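Local coordinates for secreted protein (Streptomyces lividans TK24, PDB 5LXZ), which is a secreted copper metalloradical protein related to galactose oxidases of family AA5, and probably works as a copper-dependent oxidase, at residues 72-77 and 234-239; 88-93 and 226-231; 136-141 and 185-190; 140-145 and 176-181. The protein carries 1 engineered substitution. All blocks are in the same frame, centred on the assembly; numbering follows the deposited sequence.

Contact 1: 72-77 and 234-239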
# COMPACT_ATOMS: atom_id res chain seq x y z
N VAL A 72 -16.16 15.25 0.19
CA VAL A 72 -15.16 16.18 -0.30
C VAL A 72 -15.09 16.11 -1.83
O VAL A 72 -14.96 15.06 -2.41
CB VAL A 72 -13.76 15.83 0.27
CG1 VAL A 72 -12.71 16.75 -0.32
CG2 VAL A 72 -13.78 15.97 1.77
N PRO A 73 -15.16 17.27 -2.53
CA PRO A 73 -15.00 17.24 -3.97
C PRO A 73 -13.67 16.61 -4.40
O PRO A 73 -12.62 16.98 -3.84
CB PRO A 73 -15.02 18.72 -4.38
CG PRO A 73 -15.62 19.44 -3.24
CD PRO A 73 -15.35 18.63 -2.00
N THR A 74 -13.76 15.64 -5.29
CA THR A 74 -12.63 14.82 -5.70
C THR A 74 -12.34 15.10 -7.16
O THR A 74 -13.12 14.71 -8.03
CB THR A 74 -12.91 13.36 -5.40
OG1 THR A 74 -13.26 13.29 -4.02
CG2 THR A 74 -11.68 12.50 -5.68
N PRO A 75 -11.20 15.76 -7.45
CA PRO A 75 -10.96 16.28 -8.79
C PRO A 75 -10.52 15.28 -9.86
O PRO A 75 -10.64 15.55 -11.07
CB PRO A 75 -9.85 17.32 -8.53
CG PRO A 75 -9.08 16.72 -7.40
CD PRO A 75 -10.16 16.20 -6.50
N SER A 76 -9.99 14.13 -9.44
CA SER A 76 -9.45 13.12 -10.35
C SER A 76 -9.74 11.76 -9.75
O SER A 76 -10.13 11.68 -8.60
CB SER A 76 -7.91 13.25 -10.49
OG SER A 76 -7.62 14.49 -11.07
N ASP A 77 -9.48 10.72 -10.52
CA ASP A 77 -9.70 9.36 -10.03
C ASP A 77 -8.52 8.94 -9.14
O ASP A 77 -7.59 8.28 -9.62
CB ASP A 77 -9.92 8.34 -11.13
CG ASP A 77 -10.63 7.12 -10.62
OD1 ASP A 77 -10.73 7.01 -9.38
OD2 ASP A 77 -11.13 6.29 -11.42
N GLU A 234 -9.78 21.08 4.27
CA GLU A 234 -10.48 19.90 3.83
C GLU A 234 -10.70 19.89 2.33
O GLU A 234 -11.79 19.61 1.84
CB GLU A 234 -11.74 19.69 4.66
CG GLU A 234 -11.38 19.46 6.12
CD GLU A 234 -12.56 19.18 7.03
OE1 GLU A 234 -13.71 19.45 6.63
OE2 GLU A 234 -12.30 18.68 8.15
N LYS A 235 -9.63 20.16 1.58
CA LYS A 235 -9.72 20.14 0.14
C LYS A 235 -8.42 19.66 -0.51
O LYS A 235 -7.33 19.76 0.08
CB LYS A 235 -10.15 21.51 -0.41
CG LYS A 235 -9.21 22.65 -0.25
CD LYS A 235 -9.84 23.90 -0.91
CE LYS A 235 -9.59 25.17 -0.15
NZ LYS A 235 -8.15 25.53 -0.17
N TYR A 236 -8.55 19.14 -1.71
CA TYR A 236 -7.41 18.77 -2.52
C TYR A 236 -6.88 20.02 -3.23
O TYR A 236 -7.67 20.74 -3.86
CB TYR A 236 -7.79 17.75 -3.58
CG TYR A 236 -8.19 16.41 -3.03
CD1 TYR A 236 -7.23 15.45 -2.73
CD2 TYR A 236 -9.53 16.07 -2.91
CE1 TYR A 236 -7.62 14.21 -2.28
CE2 TYR A 236 -9.92 14.81 -2.50
CZ TYR A 236 -8.94 13.88 -2.18
OH TYR A 236 -9.29 12.61 -1.73
N ILE A 237 -5.60 20.27 -3.11
CA ILE A 237 -4.96 21.42 -3.77
C ILE A 237 -4.05 20.90 -4.88
O ILE A 237 -3.11 20.13 -4.61
CB ILE A 237 -4.16 22.25 -2.77
CG1 ILE A 237 -5.04 22.70 -1.60
CG2 ILE A 237 -3.53 23.45 -3.52
CD1 ILE A 237 -4.33 23.51 -0.56
N LYS A 238 -4.29 21.29 -6.12
CA LYS A 238 -3.50 20.82 -7.22
C LYS A 238 -2.07 21.34 -7.11
O LYS A 238 -1.85 22.52 -6.79
CB LYS A 238 -4.10 21.33 -8.55
CG LYS A 238 -3.41 20.78 -9.78
CD LYS A 238 -4.27 21.02 -11.03
CE LYS A 238 -3.84 20.19 -12.21
NZ LYS A 238 -2.50 20.58 -12.73
N VAL A 239 -1.10 20.44 -7.29
CA VAL A 239 0.30 20.78 -7.40
C VAL A 239 0.82 20.30 -8.73
O VAL A 239 0.07 19.76 -9.54
CB VAL A 239 1.11 20.23 -6.18
CG1 VAL A 239 0.60 20.87 -4.89
CG2 VAL A 239 1.16 18.70 -6.13
O HOH W 1 -11.28 19.13 -2.82
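Two neighbouring blades of the galactose oxidase-like beta propeller meet here. Segment 72-77 is the linker that leaves the outermost strand 69-71 of one blade, and segment 234-239 carries 235-238, the outer strand of the next. Where they touch, the two chains run in nearly the same direction. The contact centres on the ring of Tyr236, whose CG lies anti to its carbonyl carbon (chi1 -66°), a conformation that carries the ring across to the linker. The carbonyl oxygen of Pro73 meets the edge of this ring in plane, with Pro73 O 3.4 Å from Tyr236 CD2. Pro75 crosses the tyrosine at about a right angle and brings its CD to 3.6 Å from the same Tyr236 CD2. Val72 also crosses it, with CG1 anti to its own backbone N and 4.0 Å from Tyr236 CE2; the same methyl group lies 3.7 Å from Glu234 O.

Polar groups complete the contact without a direct hydrogen bond between the segments. A water donates to Pro73 O (2.7 Å) and accepts from Tyr236 N, joining backbone to backbone. Further out, Tyr236 OH and Thr74 OG1 both hydrogen-bond to Thr59 OG1 on strand 58-62 of the first blade, so the ring is tied at its tip as well as packed nearer its base. Glu234 extends to salt bridges with Lys70 and Lys38, again linking the blades. Its backbone forms a G1 beta bulge with Lys235 opposite Asp230. Within the linker, Thr74 OG1 donates to Val72 O at 2.9 Å, approaching from above the carbonyl plane.

Contact 2: 88-93 and 226-231; sequences NGNLLI and AFEFDP
The ring of Phe227 receives the carbonyl oxygen of Ile93 at its edge, near its plane, while the ring of Phe229 packs edge-to-face with Tyr236 on the adjoining strand. The third flat group, the amide of Asn90, is turned 64° from the carboxylate of Glu228, and its two ends do different work. Asn90 ND2 donates in its own plane to Glu228 OE1 at 2.9 Å, a nearly straight bond (165°) that uses the anti lone pair of the oxygen. Asn90 OD1 rests against the proline ring, 3.3 Å from Pro231 CD. Glu228 OE1 is gripped a second time by a water that also accepts from Asn88 ND2, and Glu228 OE2 binds Tyr279 OH.

The segments meet through two central antiparallel strands of a propeller blade, 91-93 and 226-230, with Asn90 and Pro231 just beyond the paired part. Leu91 and Ile93 form hydrogen-bonded pairs with Phe229 and Phe227, and Leu92 forms a non-hydrogen-bonded pair with Glu228. The bond from Phe229 N to Leu91 O is the shortest of the four backbone bonds, 2.7 Å. Leu91, Ile93, Phe227 and Phe229 share one face, where Ile93 CG2 approaches Phe227 CB to 3.9 Å. On the other face Leu92 CD1 turns back to 3.5 Å from Phe227 O. Ahead of the strand, Asn88 makes an Asx turn: its OD1 accepts from Asn90 N at 2.9 Å, the donor lying above the carbonyl plane.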
# COMPACT_ATOMS: atom_id res chain seq x y z
N ASN A 88 4.26 19.64 6.64
CA ASN A 88 3.20 20.49 7.14
C ASN A 88 1.87 19.84 7.46
O ASN A 88 0.89 20.52 7.78
CB ASN A 88 3.00 21.64 6.18
CG ASN A 88 2.37 21.22 4.87
OD1 ASN A 88 2.10 20.03 4.61
ND2 ASN A 88 2.16 22.20 4.01
N GLY A 89 1.79 18.51 7.43
CA GLY A 89 0.56 17.80 7.74
C GLY A 89 -0.34 17.59 6.55
O GLY A 89 -1.30 16.84 6.63
N ASN A 90 -0.04 18.20 5.40
CA ASN A 90 -0.82 17.91 4.21
C ASN A 90 -0.48 16.51 3.73
O ASN A 90 0.60 16.00 3.99
CB ASN A 90 -0.54 18.88 3.09
CG ASN A 90 -1.08 20.28 3.34
OD1 ASN A 90 -1.73 20.56 4.34
ND2 ASN A 90 -0.82 21.15 2.40
N LEU A 91 -1.41 15.86 3.06
CA LEU A 91 -1.18 14.55 2.50
C LEU A 91 -0.86 14.75 1.03
O LEU A 91 -1.72 15.23 0.29
CB LEU A 91 -2.41 13.66 2.65
CG LEU A 91 -2.21 12.19 2.28
CD1 LEU A 91 -1.41 11.43 3.35
CD2 LEU A 91 -3.56 11.49 2.08
N LEU A 92 0.34 14.39 0.60
CA LEU A 92 0.67 14.41 -0.81
C LEU A 92 0.01 13.16 -1.39
O LEU A 92 0.21 12.08 -0.86
CB LEU A 92 2.15 14.36 -1.10
CG LEU A 92 2.56 14.34 -2.56
CD1 LEU A 92 2.19 15.63 -3.29
CD2 LEU A 92 4.07 14.14 -2.65
N ILE A 93 -0.76 13.31 -2.46
CA ILE A 93 -1.44 12.17 -3.08
C ILE A 93 -1.19 12.27 -4.60
O ILE A 93 -1.39 13.33 -5.17
CB ILE A 93 -2.91 12.09 -2.59
CG1 ILE A 93 -3.60 10.85 -3.16
CG2 ILE A 93 -3.66 13.34 -2.93
CD1 ILE A 93 -4.88 10.51 -2.41
N ALA A 226 -1.22 15.13 -9.33
CA ALA A 226 -0.81 15.21 -7.95
C ALA A 226 -1.48 16.33 -7.21
O ALA A 226 -1.71 17.43 -7.77
CB ALA A 226 0.68 15.35 -7.85
N PHE A 227 -1.76 16.09 -5.93
CA PHE A 227 -2.43 17.08 -5.10
C PHE A 227 -1.82 17.04 -3.71
O PHE A 227 -1.25 16.04 -3.31
CB PHE A 227 -3.92 16.72 -4.94
CG PHE A 227 -4.67 16.63 -6.22
CD1 PHE A 227 -4.65 15.47 -6.98
CD2 PHE A 227 -5.29 17.76 -6.74
CE1 PHE A 227 -5.32 15.40 -8.20
CE2 PHE A 227 -5.93 17.69 -7.98
CZ PHE A 227 -5.95 16.52 -8.68
N GLU A 228 -1.97 18.12 -2.96
CA GLU A 228 -1.80 18.08 -1.53
C GLU A 228 -3.18 18.16 -0.91
O GLU A 228 -3.92 19.09 -1.20
CB GLU A 228 -0.91 19.17 -1.04
CG GLU A 228 0.55 19.03 -1.45
CD GLU A 228 1.45 20.10 -0.85
OE1 GLU A 228 1.02 20.78 0.13
OE2 GLU A 228 2.60 20.27 -1.30
N PHE A 229 -3.57 17.22 -0.06
CA PHE A 229 -4.82 17.35 0.65
C PHE A 229 -4.52 18.16 1.90
O PHE A 229 -3.70 17.76 2.73
CB PHE A 229 -5.44 16.01 1.06
CG PHE A 229 -6.78 16.18 1.68
CD1 PHE A 229 -7.89 16.39 0.84
CD2 PHE A 229 -6.95 16.28 3.07
CE1 PHE A 229 -9.15 16.59 1.38
CE2 PHE A 229 -8.24 16.50 3.58
CZ PHE A 229 -9.32 16.64 2.74
N ASP A 230 -5.21 19.30 2.05
CA ASP A 230 -5.03 20.19 3.18
C ASP A 230 -6.10 19.83 4.22
O ASP A 230 -7.30 20.02 3.97
CB ASP A 230 -5.16 21.63 2.66
CG ASP A 230 -5.06 22.67 3.75
OD1 ASP A 230 -5.36 22.39 4.91
OD2 ASP A 230 -4.69 23.81 3.39
N PRO A 231 -5.69 19.29 5.37
CA PRO A 231 -6.66 18.85 6.36
C PRO A 231 -7.42 19.98 7.06
O PRO A 231 -8.51 19.73 7.56
CB PRO A 231 -5.85 18.05 7.34
CG PRO A 231 -4.46 18.47 7.16
CD PRO A 231 -4.29 19.08 5.81
O HOH W 2 2.07 22.84 1.10
O HOH W 3 -1.98 23.93 2.51

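Contact 3: 136-141 and 185-190. With EDO (1,2-ethanediol), chain Q.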
# COMPACT_ATOMS: atom_id res chain seq x y z
N LYS A 136 8.84 -15.60 -23.15
CA LYS A 136 10.21 -16.09 -23.24
C LYS A 136 10.70 -16.70 -21.92
O LYS A 136 11.52 -17.62 -21.92
CB LYS A 136 11.13 -14.97 -23.72
CG LYS A 136 10.79 -14.60 -25.15
CD LYS A 136 11.54 -13.36 -25.58
CE LYS A 136 11.14 -12.95 -26.98
NZ LYS A 136 11.81 -11.72 -27.40
N GLU A 137 10.21 -16.17 -20.82
CA GLU A 137 10.47 -16.77 -19.51
C GLU A 137 9.42 -17.81 -19.15
O GLU A 137 9.76 -18.92 -18.72
CB GLU A 137 10.56 -15.69 -18.45
CG GLU A 137 10.90 -16.18 -17.07
CD GLU A 137 10.61 -15.16 -15.99
OE1 GLU A 137 9.57 -14.47 -16.06
OE2 GLU A 137 11.42 -15.12 -15.03
N ASN A 138 8.14 -17.43 -19.23
CA ASN A 138 7.08 -18.33 -18.73
C ASN A 138 6.75 -19.52 -19.62
O ASN A 138 6.12 -20.48 -19.14
CB ASN A 138 5.80 -17.58 -18.31
CG ASN A 138 5.13 -16.84 -19.46
OD1 ASN A 138 4.96 -17.38 -20.56
ND2 ASN A 138 4.76 -15.60 -19.20
N GLY A 139 7.11 -19.46 -20.89
CA GLY A 139 6.88 -20.56 -21.83
C GLY A 139 5.44 -20.74 -22.23
O GLY A 139 5.16 -21.74 -22.89
N LYS A 140 4.56 -19.81 -21.86
CA LYS A 140 3.12 -19.96 -22.10
C LYS A 140 2.70 -19.19 -23.34
O LYS A 140 3.24 -18.14 -23.65
CB LYS A 140 2.32 -19.51 -20.88
CG LYS A 140 2.54 -20.52 -19.76
CD LYS A 140 1.78 -20.21 -18.51
CE LYS A 140 2.14 -21.23 -17.47
NZ LYS A 140 1.58 -20.83 -16.18
N THR A 141 1.71 -19.73 -24.05
CA THR A 141 1.26 -19.17 -25.32
C THR A 141 -0.16 -18.57 -25.22
O THR A 141 -1.03 -19.13 -24.57
CB THR A 141 1.32 -20.25 -26.42
OG1 THR A 141 2.69 -20.64 -26.59
CG2 THR A 141 0.80 -19.74 -27.74
N TYR A 185 -2.91 -22.26 -17.44
CA TYR A 185 -2.45 -21.48 -18.57
C TYR A 185 -2.26 -19.99 -18.28
O TYR A 185 -1.93 -19.24 -19.19
CB TYR A 185 -3.39 -21.70 -19.75
CG TYR A 185 -3.50 -23.16 -20.05
CD1 TYR A 185 -2.44 -23.86 -20.63
CD2 TYR A 185 -4.65 -23.85 -19.70
CE1 TYR A 185 -2.52 -25.22 -20.86
CE2 TYR A 185 -4.76 -25.22 -19.93
CZ TYR A 185 -3.69 -25.89 -20.50
OH TYR A 185 -3.81 -27.23 -20.75
N GLU A 186 -2.48 -19.59 -17.03
CA GLU A 186 -2.32 -18.20 -16.62
C GLU A 186 -0.87 -17.83 -16.41
O GLU A 186 -0.02 -18.68 -16.12
CB GLU A 186 -3.02 -17.93 -15.28
CG GLU A 186 -4.51 -18.15 -15.27
CD GLU A 186 -5.11 -17.90 -13.89
OE1 GLU A 186 -4.40 -17.42 -12.98
OE2 GLU A 186 -6.29 -18.23 -13.70
N THR A 187 -0.61 -16.53 -16.48
CA THR A 187 0.65 -15.97 -16.00
C THR A 187 0.36 -15.02 -14.88
O THR A 187 -0.75 -14.49 -14.75
CB THR A 187 1.44 -15.25 -17.11
OG1 THR A 187 0.80 -14.02 -17.43
CG2 THR A 187 1.55 -16.13 -18.35
N GLY A 188 1.38 -14.75 -14.06
CA GLY A 188 1.20 -13.84 -12.93
C GLY A 188 2.12 -12.64 -12.90
O GLY A 188 1.97 -11.81 -12.03
N THR A 189 3.04 -12.55 -13.84
CA THR A 189 3.99 -11.43 -13.88
C THR A 189 4.21 -11.04 -15.32
O THR A 189 3.88 -11.78 -16.24
CB THR A 189 5.34 -11.78 -13.22
OG1 THR A 189 5.97 -12.89 -13.90
CG2 THR A 189 5.14 -12.10 -11.75
N GLU A 190 4.83 -9.88 -15.52
CA GLU A 190 5.18 -9.43 -16.84
C GLU A 190 6.14 -10.40 -17.52
O GLU A 190 7.07 -10.92 -16.90
CB GLU A 190 5.88 -8.09 -16.72
CG GLU A 190 6.34 -7.46 -18.03
CD GLU A 190 7.16 -6.21 -17.80
OE1 GLU A 190 6.63 -5.32 -17.11
OE2 GLU A 190 8.29 -6.13 -18.35
C1 EDO Q . 12.28 -4.99 -17.38
O1 EDO Q . 13.12 -5.60 -16.40
C2 EDO Q . 10.86 -5.29 -16.95
O2 EDO Q . 9.86 -4.45 -17.51
O HOH W 4 8.43 -12.37 -15.16
O HOH W 5 5.06 -14.41 -16.63
O HOH W 6 -1.33 -20.09 -21.87
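Lys140 makes the direct polar link between these two loops. Its CG stands anti to the carbonyl carbon (chi1 -69°) and the chain beyond is fully extended, so that NZ reaches Glu186 O at 2.7 Å, nearly along the C=O axis. NZ also makes a weak hydrogen bond to Ala184 O. On the way, Lys140 CD passes 3.9 Å from Tyr185 O.

Asn138 takes the crowded first torsion, with CG between the backbone N and the carbonyl carbon (chi1 62°). With chi2 at 45°, this conformation turns ND2 toward segment 185-190 and OD1 back to its own loop. Asn138 ND2 lies 3.4 Å from Thr187 CG2, hydrogen-bonds to Tyr193 OH and donates to a water that in turn donates to Thr189 O. Thr187 holds OG1 in the crowded position, hydrogen-bonded to Leu213 N, and so offers its methyl group to the asparagine. Glu137, with CG anti to the backbone N, extends toward a second water, 2.6 Å from Glu137 OE1, which also contacts Thr189 OG1 and Glu190 O. At the far end, Glu190 OE2 accepts a very short hydrogen bond of 2.4 Å from O2 of an ethanediol, probably a crystallisation additive.

Asn138 OD1 accepts from Lys140 N at 2.8 Å, in the carbonyl plane and on a lone pair. This Asx turn sits in the connection of the beta hairpin formed by strands 132-135 and 141-144 of the GlxA beta-barrel domain.

Contact 4: 140-145 and 176-181; sequences KTFVSK and VEAQKS
Phe142 reaches from strand 141-144 over the end of its neighbour, and its side chain meets a succession of partners from CB to the tip. Phe142 CB packs against a methyl group of Val176, 3.6 Å from Val176 CG2. CG is anti to the carbonyl carbon (chi1 -57°), which sets the ring alongside the chain at Glu177 and Ala178: the carbon Glu177 C lies at the ring edge, and Phe142 CD2 is 3.5 Å from Ala178 N. Further along, Phe142 CE2 touches Ala178 CB at 4.2 Å. At the tip, Phe142 CZ comes within 3.3 Å of Tyr185 O.

The backbones are joined at the pair Val143 and Glu177, where Val143 N donates to Glu177 O (2.8 Å, 167°) and Glu177 N returns a bond to Val143 O at 2.9 Å. Both donors stand above the carbonyl planes. Lys145, bent at chi2 (-66°), folds back over Glu177, but the salt bridge is long, 4.0 Å from Lys145 NZ to Glu177 OE2. A water 2.8 Å from Lys145 NZ joins the two groups and also donates to Ala178 O. Glu177 OE1 turns instead to Tyr175 OH and Asp106 N. A second water links Thr141 O to both the backbone N and NE2 of Gln179.

Ser144 and Val176 form the adjoining non-hydrogen-bonded pair, giving a short antiparallel pairing of strands 141-144 and 164-177 within the antiparallel sheet of the GlxA beta-barrel domain.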
# COMPACT_ATOMS: atom_id res chain seq x y z
N LYS A 140 4.56 -19.81 -21.86
CA LYS A 140 3.12 -19.96 -22.10
C LYS A 140 2.70 -19.19 -23.34
O LYS A 140 3.24 -18.14 -23.65
CB LYS A 140 2.32 -19.51 -20.88
CG LYS A 140 2.54 -20.52 -19.76
CD LYS A 140 1.78 -20.21 -18.51
CE LYS A 140 2.14 -21.23 -17.47
NZ LYS A 140 1.58 -20.83 -16.18
N THR A 141 1.71 -19.73 -24.05
CA THR A 141 1.26 -19.17 -25.32
C THR A 141 -0.16 -18.57 -25.22
O THR A 141 -1.03 -19.13 -24.57
CB THR A 141 1.32 -20.25 -26.42
OG1 THR A 141 2.69 -20.64 -26.59
CG2 THR A 141 0.80 -19.74 -27.74
N PHE A 142 -0.32 -17.44 -25.89
CA PHE A 142 -1.58 -16.72 -26.00
C PHE A 142 -1.80 -16.32 -27.41
O PHE A 142 -0.83 -16.06 -28.14
CB PHE A 142 -1.60 -15.50 -25.07
CG PHE A 142 -1.36 -15.88 -23.64
CD1 PHE A 142 -0.06 -16.07 -23.15
CD2 PHE A 142 -2.41 -16.16 -22.79
CE1 PHE A 142 0.15 -16.49 -21.88
CE2 PHE A 142 -2.19 -16.57 -21.49
CZ PHE A 142 -0.92 -16.75 -21.04
N VAL A 143 -3.07 -16.29 -27.82
CA VAL A 143 -3.44 -16.05 -29.20
C VAL A 143 -4.29 -14.80 -29.33
O VAL A 143 -5.20 -14.62 -28.52
CB VAL A 143 -4.26 -17.25 -29.71
CG1 VAL A 143 -4.43 -17.17 -31.22
CG2 VAL A 143 -3.59 -18.57 -29.33
N SER A 144 -4.02 -13.96 -30.32
CA SER A 144 -4.88 -12.82 -30.57
C SER A 144 -6.20 -13.24 -31.24
O SER A 144 -6.24 -14.24 -31.94
CB SER A 144 -4.17 -11.81 -31.45
OG SER A 144 -3.87 -12.38 -32.74
N LYS A 145 -7.26 -12.48 -30.99
CA LYS A 145 -8.58 -12.74 -31.60
C LYS A 145 -8.91 -11.80 -32.75
O LYS A 145 -9.81 -12.07 -33.57
CB LYS A 145 -9.66 -12.66 -30.51
CG LYS A 145 -9.51 -13.69 -29.39
CD LYS A 145 -9.71 -15.11 -29.89
CE LYS A 145 -9.59 -16.11 -28.75
NZ LYS A 145 -9.58 -17.49 -29.28
N VAL A 176 -5.12 -10.84 -26.07
CA VAL A 176 -4.72 -12.19 -26.30
C VAL A 176 -5.32 -13.11 -25.26
O VAL A 176 -5.65 -12.69 -24.16
CB VAL A 176 -3.18 -12.36 -26.38
CG1 VAL A 176 -2.62 -11.48 -27.47
CG2 VAL A 176 -2.53 -12.07 -25.03
N GLU A 177 -5.49 -14.38 -25.63
CA GLU A 177 -6.13 -15.35 -24.77
C GLU A 177 -5.50 -16.71 -24.91
O GLU A 177 -5.11 -17.10 -26.02
CB GLU A 177 -7.59 -15.41 -25.20
CG GLU A 177 -8.52 -16.18 -24.30
CD GLU A 177 -9.96 -15.93 -24.72
OE1 GLU A 177 -10.54 -14.93 -24.28
OE2 GLU A 177 -10.49 -16.76 -25.50
N ALA A 178 -5.48 -17.48 -23.84
CA ALA A 178 -5.02 -18.87 -23.90
C ALA A 178 -5.95 -19.68 -24.81
O ALA A 178 -7.11 -19.39 -24.91
CB ALA A 178 -4.99 -19.49 -22.53
N GLN A 179 -5.38 -20.69 -25.44
CA GLN A 179 -6.18 -21.60 -26.30
C GLN A 179 -7.13 -22.47 -25.49
O GLN A 179 -8.25 -22.76 -25.94
CB GLN A 179 -5.23 -22.45 -27.13
CG GLN A 179 -4.36 -21.59 -28.06
CD GLN A 179 -3.14 -22.31 -28.59
OE1 GLN A 179 -3.14 -22.78 -29.72
NE2 GLN A 179 -2.07 -22.38 -27.77
N LYS A 180 -6.71 -22.86 -24.30
CA LYS A 180 -7.47 -23.76 -23.43
C LYS A 180 -7.87 -23.09 -22.12
O LYS A 180 -7.16 -22.23 -21.62
CB LYS A 180 -6.65 -25.00 -23.10
CG LYS A 180 -6.26 -25.83 -24.30
CD LYS A 180 -5.66 -27.16 -23.86
CE LYS A 180 -4.97 -27.90 -24.98
NZ LYS A 180 -4.64 -29.29 -24.56
N SER A 181 -8.98 -23.55 -21.56
CA SER A 181 -9.49 -23.03 -20.29
C SER A 181 -8.66 -23.51 -19.14
O SER A 181 -8.04 -24.57 -19.21
CB SER A 181 -10.95 -23.48 -20.11
OG SER A 181 -11.74 -22.93 -21.14
O HOH W 7 -2.55 -21.18 -25.35
O HOH W 8 -9.03 -18.70 -26.80

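How the contacts relate
Contact 2 is the buried one, set between central strands of a propeller blade, and contact 1 lies at the surface beside it. The two share a sheet, since strands 226-230 and 235-238 follow each other and pair. Pro75 of contact 1 also packs on Phe227 of contact 2. Contacts 3 and 4, both partly buried, lie 39 to 44 Å from contacts 1 and 2, centre to centre, in the barrel domain inserted between the strands that contact 2 joins. They share Lys140 and Thr141, and Thr187 meets Phe142 between them. Contacts 2 and 4 rest on strand pairing, whereas contact 1, a loop against an edge strand, and contact 3, loop against loop, rely on side chains and bridging waters.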